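Local coordinates for protein DNA-binding transcriptional repressor YiaJ (Escherichia coli, PDB 1YSQ) that represses transcription of the yiaKLMNOPQRS operon by binding DNA, and is represented here by its C-terminal IclR-type domain, which belongs to the GAF clan, at residues Ser33-Asp36 against Asp37-Ile40; Ser84-Glu87 against Ser88-Glu92. One frame throughout, in Å; residues are numbered along the deposited sequence.

Contact 1. Residues Ser33-Asp36 against Asp37-Ile40. With PO4 (phosphate ion), chain D.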
ATOM      1  N   SER A  33       3.713   7.528   2.504  1.00 19.81           N
ATOM      2  CA  SER A  33       3.076   8.296   3.568  1.00 20.23           C
ATOM      3  C   SER A  33       1.737   8.773   3.020  1.00 20.44           C
ATOM      4  O   SER A  33       1.494   8.729   1.806  1.00 20.99           O
ATOM      5  CB  SER A  33       3.939   9.498   3.981  1.00 21.01           C
ATOM      6  OG  SER A  33       4.122  10.372   2.865  1.00 23.19           O
ATOM      7  N   ARG A  34       0.845   9.184   3.911  1.00 20.55           N
ATOM      8  CA  ARG A  34      -0.390   9.817   3.490  1.00 20.92           C
ATOM      9  C   ARG A  34      -0.237  11.328   3.430  1.00 21.68           C
ATOM     10  O   ARG A  34       0.289  11.940   4.349  1.00 21.90           O
ATOM     11  CB  ARG A  34      -1.548   9.459   4.432  1.00 20.30           C
ATOM     12  CG  ARG A  34      -2.906   9.741   3.792  1.00 19.97           C
ATOM     13  CD  ARG A  34      -4.039   9.912   4.772  1.00 18.98           C
ATOM     14  NE  ARG A  34      -5.259  10.239   4.040  1.00 20.67           N
ATOM     15  CZ  ARG A  34      -6.485   9.895   4.414  1.00 21.99           C
ATOM     16  NH1 ARG A  34      -6.683   9.196   5.531  1.00 21.15           N
ATOM     17  NH2 ARG A  34      -7.518  10.239   3.659  1.00 20.79           N
ATOM     18  N   GLU A  35      -0.695  11.929   2.337  1.00 23.02           N
ATOM     19  CA  GLU A  35      -0.820  13.380   2.278  1.00 24.53           C
ATOM     20  C   GLU A  35      -2.246  13.714   1.878  1.00 24.23           C
ATOM     21  O   GLU A  35      -2.523  13.981   0.706  1.00 24.21           O
ATOM     22  CB  GLU A  35       0.193  13.972   1.295  1.00 25.47           C
ATOM     23  CG  GLU A  35       0.167  15.480   1.165  1.00 29.26           C
ATOM     24  CD  GLU A  35       1.327  15.980   0.326  1.00 34.46           C
ATOM     25  OE1 GLU A  35       1.259  15.904  -0.928  1.00 34.77           O
ATOM     26  OE2 GLU A  35       2.318  16.423   0.929  1.00 36.17           O
ATOM     27  N   ASP A  36      -3.158  13.652   2.852  1.00 23.80           N
ATOM     28  CA  ASP A  36      -4.583  13.926   2.597  1.00 23.73           C
ATOM     29  C   ASP A  36      -5.211  12.995   1.521  1.00 23.01           C
ATOM     30  O   ASP A  36      -5.447  11.820   1.795  1.00 22.78           O
ATOM     31  CB  ASP A  36      -4.758  15.411   2.244  1.00 24.15           C
ATOM     32  CG  ASP A  36      -6.206  15.860   2.216  1.00 25.63           C
ATOM     33  OD1 ASP A  36      -7.128  15.058   2.530  1.00 27.66           O
ATOM     34  OD2 ASP A  36      -6.509  17.021   1.861  1.00 24.97           O
ATOM     35  N   ASP A  37      -5.470  13.514   0.319  1.00 21.90           N
ATOM     36  CA  ASP A  37      -6.194  12.780  -0.730  1.00 21.77           C
ATOM     37  C   ASP A  37      -5.324  11.980  -1.712  1.00 21.44           C
ATOM     38  O   ASP A  37      -5.802  11.556  -2.766  1.00 21.63           O
ATOM     39  CB  ASP A  37      -7.141  13.732  -1.487  1.00 22.04           C
ATOM     40  CG  ASP A  37      -6.403  14.702  -2.398  1.00 24.54           C
ATOM     41  OD1 ASP A  37      -5.221  15.007  -2.128  1.00 25.70           O
ATOM     42  OD2 ASP A  37      -6.934  15.206  -3.410  1.00 25.55           O
ATOM     43  N   HIS A  38      -4.060  11.754  -1.348  1.00 21.21           N
ATOM     44  CA  HIS A  38      -3.154  10.898  -2.109  1.00 22.05           C
ATOM     45  C   HIS A  38      -2.156  10.211  -1.169  1.00 21.41           C
ATOM     46  O   HIS A  38      -1.904  10.690  -0.058  1.00 22.10           O
ATOM     47  CB  HIS A  38      -2.422  11.687  -3.221  1.00 22.17           C
ATOM     48  CG  HIS A  38      -1.832  12.975  -2.750  1.00 26.64           C
ATOM     49  ND1 HIS A  38      -2.605  14.078  -2.435  1.00 28.93           N
ATOM     50  CD2 HIS A  38      -0.551  13.326  -2.484  1.00 28.69           C
ATOM     51  CE1 HIS A  38      -1.824  15.052  -2.006  1.00 26.60           C
ATOM     52  NE2 HIS A  38      -0.575  14.627  -2.038  1.00 28.70           N
ATOM     53  N   ALA A  39      -1.609   9.087  -1.619  1.00 21.26           N
ATOM     54  CA  ALA A  39      -0.434   8.490  -0.993  1.00 21.34           C
ATOM     55  C   ALA A  39       0.793   9.087  -1.703  1.00 22.28           C
ATOM     56  O   ALA A  39       0.730   9.378  -2.901  1.00 23.32           O
ATOM     57  CB  ALA A  39      -0.461   6.939  -1.144  1.00 21.21           C
ATOM     58  N   ILE A  40       1.878   9.313  -0.964  1.00 21.98           N
ATOM     59  CA  ILE A  40       3.142   9.728  -1.578  1.00 21.24           C
ATOM     60  C   ILE A  40       4.111   8.577  -1.483  1.00 20.44           C
ATOM     61  O   ILE A  40       4.395   8.081  -0.384  1.00 19.83           O
ATOM     62  CB  ILE A  40       3.769  10.965  -0.902  1.00 21.19           C
ATOM     63  CG1 ILE A  40       2.759  12.111  -0.802  1.00 23.36           C
ATOM     64  CG2 ILE A  40       5.042  11.418  -1.699  1.00 21.87           C
ATOM     65  CD1 ILE A  40       3.353  13.361  -0.111  1.00 27.15           C
TER
HETATM   66  P   PO4 D 303      -5.105   7.569   8.388  1.00 34.06           P
HETATM   67  O1  PO4 D 303      -3.936   7.381   7.444  1.00 31.99           O
HETATM   68  O2  PO4 D 303      -6.129   6.469   8.168  1.00 30.02           O
HETATM   69  O3  PO4 D 303      -4.614   7.569   9.821  1.00 31.33           O
HETATM   70  O4  PO4 D 303      -5.740   8.895   8.026  1.00 34.17           O
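Glu35 and His38 stand side by side at the tip of a beta hairpin with a two-residue turn, where a type II' turn joins strand 28-35 to strand 38-45 of the antiparallel sheet. Asp36 takes the first corner of the turn with a positive phi of 58°, a conformation glycine adopts more readily. Behind it Ser33 and Ile40 form a hydrogen-bonded antiparallel pair, with Ile40 N 2.9 Å from Ser33 O.

The tight side carries Glu35, His38 and Ile40. His38 CG sits between its backbone N and carbonyl carbon (chi1 48°), which folds the ring back over the turn: Glu35 O lies over one ring face, near the rim and 3.0 Å from His38 CE1. His38 NE2 donates to OE1 of the extended Glu35 in a His-carboxylate hydrogen bond, its 2.5 Å too short to be exact, while His38 ND1 bonds to Asp37 OD1 from above the carboxylate plane. Two carboxylate acceptors would probably favour the protonated imidazole. Ile40 CD1 covers the glutamate's carbons, 3.3 Å from Glu35 CD.

Looseness is confined to the exposed Asp36, its OD1 bonded to Tyr81 OH, and to the weak bond from Arg34 NH1 to a phosphate ion, probably from the crystallisation liquor. Firm by contrast, Arg34 NE bonds in the guanidinium plane to a lone pair of Asp36 O at 2.8 Å.

Contact 2. Residues Ser84-Glu87 against Ser88-Glu92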
ATOM      1  N   SER A  84     -17.195  12.509   1.087  1.00 26.55           N
ATOM      2  CA  SER A  84     -16.771  13.817   0.569  1.00 27.04           C
ATOM      3  C   SER A  84     -15.717  13.660  -0.528  1.00 26.67           C
ATOM      4  O   SER A  84     -15.699  14.424  -1.484  1.00 26.75           O
ATOM      5  CB  SER A  84     -16.235  14.730   1.684  1.00 27.39           C
ATOM      6  OG  SER A  84     -17.168  14.818   2.751  1.00 30.27           O
ATOM      7  N   TYR A  85     -14.843  12.665  -0.378  1.00 26.12           N
ATOM      8  CA  TYR A  85     -13.847  12.342  -1.397  1.00 25.64           C
ATOM      9  C   TYR A  85     -14.537  12.015  -2.717  1.00 26.13           C
ATOM     10  O   TYR A  85     -14.160  12.546  -3.756  1.00 26.01           O
ATOM     11  CB  TYR A  85     -12.955  11.182  -0.916  1.00 25.88           C
ATOM     12  CG  TYR A  85     -11.919  10.701  -1.914  1.00 25.13           C
ATOM     13  CD1 TYR A  85     -10.626  11.225  -1.917  1.00 24.21           C
ATOM     14  CD2 TYR A  85     -12.225   9.691  -2.833  1.00 25.93           C
ATOM     15  CE1 TYR A  85      -9.661  10.775  -2.832  1.00 23.70           C
ATOM     16  CE2 TYR A  85     -11.277   9.241  -3.756  1.00 24.24           C
ATOM     17  CZ  TYR A  85     -10.002   9.771  -3.745  1.00 25.36           C
ATOM     18  OH  TYR A  85      -9.071   9.299  -4.649  1.00 25.10           O
ATOM     19  N   TRP A  86     -15.544  11.141  -2.678  1.00 26.47           N
ATOM     20  CA  TRP A  86     -16.296  10.786  -3.889  1.00 27.35           C
ATOM     21  C   TRP A  86     -16.979  12.012  -4.505  1.00 28.71           C
ATOM     22  O   TRP A  86     -17.004  12.171  -5.727  1.00 29.16           O
ATOM     23  CB  TRP A  86     -17.320   9.661  -3.623  1.00 26.56           C
ATOM     24  CG  TRP A  86     -17.044   8.448  -4.460  1.00 26.35           C
ATOM     25  CD1 TRP A  86     -17.706   8.054  -5.588  1.00 26.55           C
ATOM     26  CD2 TRP A  86     -16.003   7.487  -4.253  1.00 26.21           C
ATOM     27  NE1 TRP A  86     -17.145   6.905  -6.098  1.00 27.00           N
ATOM     28  CE2 TRP A  86     -16.099   6.529  -5.293  1.00 26.48           C
ATOM     29  CE3 TRP A  86     -15.001   7.326  -3.275  1.00 26.32           C
ATOM     30  CZ2 TRP A  86     -15.228   5.434  -5.396  1.00 26.37           C
ATOM     31  CZ3 TRP A  86     -14.132   6.235  -3.380  1.00 24.06           C
ATOM     32  CH2 TRP A  86     -14.252   5.308  -4.430  1.00 26.37           C
ATOM     33  N   GLU A  87     -17.520  12.878  -3.654  1.00 29.81           N
ATOM     34  CA  GLU A  87     -18.213  14.074  -4.136  1.00 31.46           C
ATOM     35  C   GLU A  87     -17.248  15.018  -4.852  1.00 31.34           C
ATOM     36  O   GLU A  87     -17.563  15.548  -5.930  1.00 31.75           O
ATOM     37  CB  GLU A  87     -18.923  14.784  -2.982  1.00 32.11           C
ATOM     38  CG  GLU A  87     -20.237  14.122  -2.596  1.00 36.48           C
ATOM     39  CD  GLU A  87     -20.723  14.501  -1.203  1.00 41.47           C
ATOM     40  OE1 GLU A  87     -20.302  15.550  -0.663  1.00 42.90           O
ATOM     41  OE2 GLU A  87     -21.539  13.736  -0.641  1.00 43.52           O
ATOM     42  N   SER A  88     -16.059  15.179  -4.272  1.00 30.87           N
ATOM     43  CA  SER A  88     -15.077  16.168  -4.720  1.00 30.40           C
ATOM     44  C   SER A  88     -14.045  15.646  -5.737  1.00 30.62           C
ATOM     45  O   SER A  88     -13.292  16.441  -6.295  1.00 29.89           O
ATOM     46  CB  SER A  88     -14.329  16.726  -3.501  1.00 30.21           C
ATOM     47  OG  SER A  88     -13.566  15.688  -2.903  1.00 29.86           O
ATOM     48  N   HIS A  89     -13.995  14.332  -5.958  1.00 30.30           N
ATOM     49  CA  HIS A  89     -13.033  13.732  -6.899  1.00 31.45           C
ATOM     50  C   HIS A  89     -13.721  13.024  -8.074  1.00 32.81           C
ATOM     51  O   HIS A  89     -13.163  12.088  -8.669  1.00 32.42           O
ATOM     52  CB  HIS A  89     -12.063  12.766  -6.177  1.00 30.58           C
ATOM     53  CG  HIS A  89     -11.135  13.443  -5.216  1.00 29.82           C
ATOM     54  ND1 HIS A  89     -11.561  13.973  -4.015  1.00 30.48           N
ATOM     55  CD2 HIS A  89      -9.804  13.678  -5.277  1.00 28.35           C
ATOM     56  CE1 HIS A  89     -10.535  14.517  -3.384  1.00 31.27           C
ATOM     57  NE2 HIS A  89      -9.456  14.350  -4.127  1.00 30.67           N
ATOM     58  N   GLN A  90     -14.919  13.492  -8.418  1.00 34.58           N
ATOM     59  CA  GLN A  90     -15.742  12.853  -9.453  1.00 36.74           C
ATOM     60  C   GLN A  90     -15.005  12.709 -10.777  1.00 37.37           C
ATOM     61  O   GLN A  90     -15.125  11.689 -11.453  1.00 37.98           O
ATOM     62  CB  GLN A  90     -17.069  13.594  -9.657  1.00 36.93           C
ATOM     63  CG  GLN A  90     -18.208  13.077  -8.792  1.00 39.73           C
ATOM     64  CD  GLN A  90     -18.433  11.571  -8.944  1.00 44.42           C
ATOM     65  OE1 GLN A  90     -19.049  11.127  -9.921  1.00 46.33           O
ATOM     66  NE2 GLN A  90     -17.928  10.782  -7.985  1.00 44.59           N
ATOM     67  N   HIS A  91     -14.211  13.714 -11.118  1.00 38.35           N
ATOM     68  CA  HIS A  91     -13.469  13.718 -12.368  1.00 39.16           C
ATOM     69  C   HIS A  91     -12.262  12.779 -12.316  1.00 38.81           C
ATOM     70  O   HIS A  91     -11.928  12.115 -13.298  1.00 39.08           O
ATOM     71  CB  HIS A  91     -13.026  15.144 -12.681  1.00 40.10           C
ATOM     72  CG  HIS A  91     -12.270  15.270 -13.961  1.00 42.37           C
ATOM     73  ND1 HIS A  91     -10.906  15.462 -13.996  1.00 44.97           N
ATOM     74  CD2 HIS A  91     -12.683  15.222 -15.251  1.00 45.45           C
ATOM     75  CE1 HIS A  91     -10.511  15.532 -15.256  1.00 46.64           C
ATOM     76  NE2 HIS A  91     -11.569  15.389 -16.037  1.00 45.21           N
ATOM     77  N   GLU A  92     -11.623  12.725 -11.153  1.00 38.25           N
ATOM     78  CA  GLU A  92     -10.407  11.940 -10.958  1.00 37.47           C
ATOM     79  C   GLU A  92     -10.678  10.440 -10.788  1.00 36.11           C
ATOM     80  O   GLU A  92      -9.822   9.620 -11.128  1.00 35.74           O
ATOM     81  CB  GLU A  92      -9.616  12.488  -9.766  1.00 37.81           C
ATOM     82  CG  GLU A  92      -9.218  13.953  -9.931  1.00 41.15           C
ATOM     83  CD  GLU A  92     -10.127  14.926  -9.194  1.00 43.95           C
ATOM     84  OE1 GLU A  92     -11.340  14.994  -9.505  1.00 43.51           O
ATOM     85  OE2 GLU A  92      -9.615  15.636  -8.298  1.00 47.68           O
TER
HETATM   86  O   HOH W   1     -16.183  16.473  -7.854  1.00 40.88           O
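Ser84 and Ser88 meet one turn apart where helix 79-88 ends. Ser84 O is gripped twice, by Ser88 N at 2.9 Å and by Ser88 OG from the opposite face of the carbonyl plane; serine suits this place because its short hydroxyl can fold back on the helix.

Tyr85 comes next. His89, the first residue to leave helical geometry, has CG beside its backbone N (chi1 -67°), which turns the imidazole back towards the preceding turn. There the N-H of His89 ND1 is shared between Tyr85 O, at 3.0 Å, in the carbonyl plane and on a lone pair, and Ser88 OG. The two rings stack face to face, centroids 4.1 Å apart and planes at 17°, with Tyr85 CE1 over the centre of the imidazole. Removing this ring, as with an alanine here, would probably uncover that tyrosine face, remove the side-chain donor to Tyr85 O and leave Asp37 OD2 without its histidine.

At Trp86 the carbonyl is taken by a side chain: Gln90, bent at chi2, brings NE2 to Trp86 O at 2.8 Å in a nearly straight bond (163°), supplying a donor as the helix runs out. Glu87 O is served by a water that also accepts from Gln90 N.

The two aromatic residues root the helix end in the fold. Trp86 bonds through NE1 to Thr102 O and rests on Ile93 and on Leu104 and Met107 of helix 104-117, while Tyr85 leans on Leu64, beyond strand 61-63, and on Asp37 of the hairpin.

From the N terminus, helix 8-25 leads into strand 28-35, and contact 1 closes the tight turn into strand 38-45. The chain then passes strand 61-63 and helix 68-75 before contact 2 finishes helix 79-88 and opens the loop towards helix 104-117. The contacts are therefore in series, neither enclosing nor crossing the other, yet their centres lie about 15 Å apart. They touch directly: Asp37 OD2 is 2.8 Å from His89 NE2, a probable hydrogen bond, and Asp37 O packs on Tyr85 CE1. In this way the hairpin tip of the sheet is tied to the C-terminal end of a helix on its periphery.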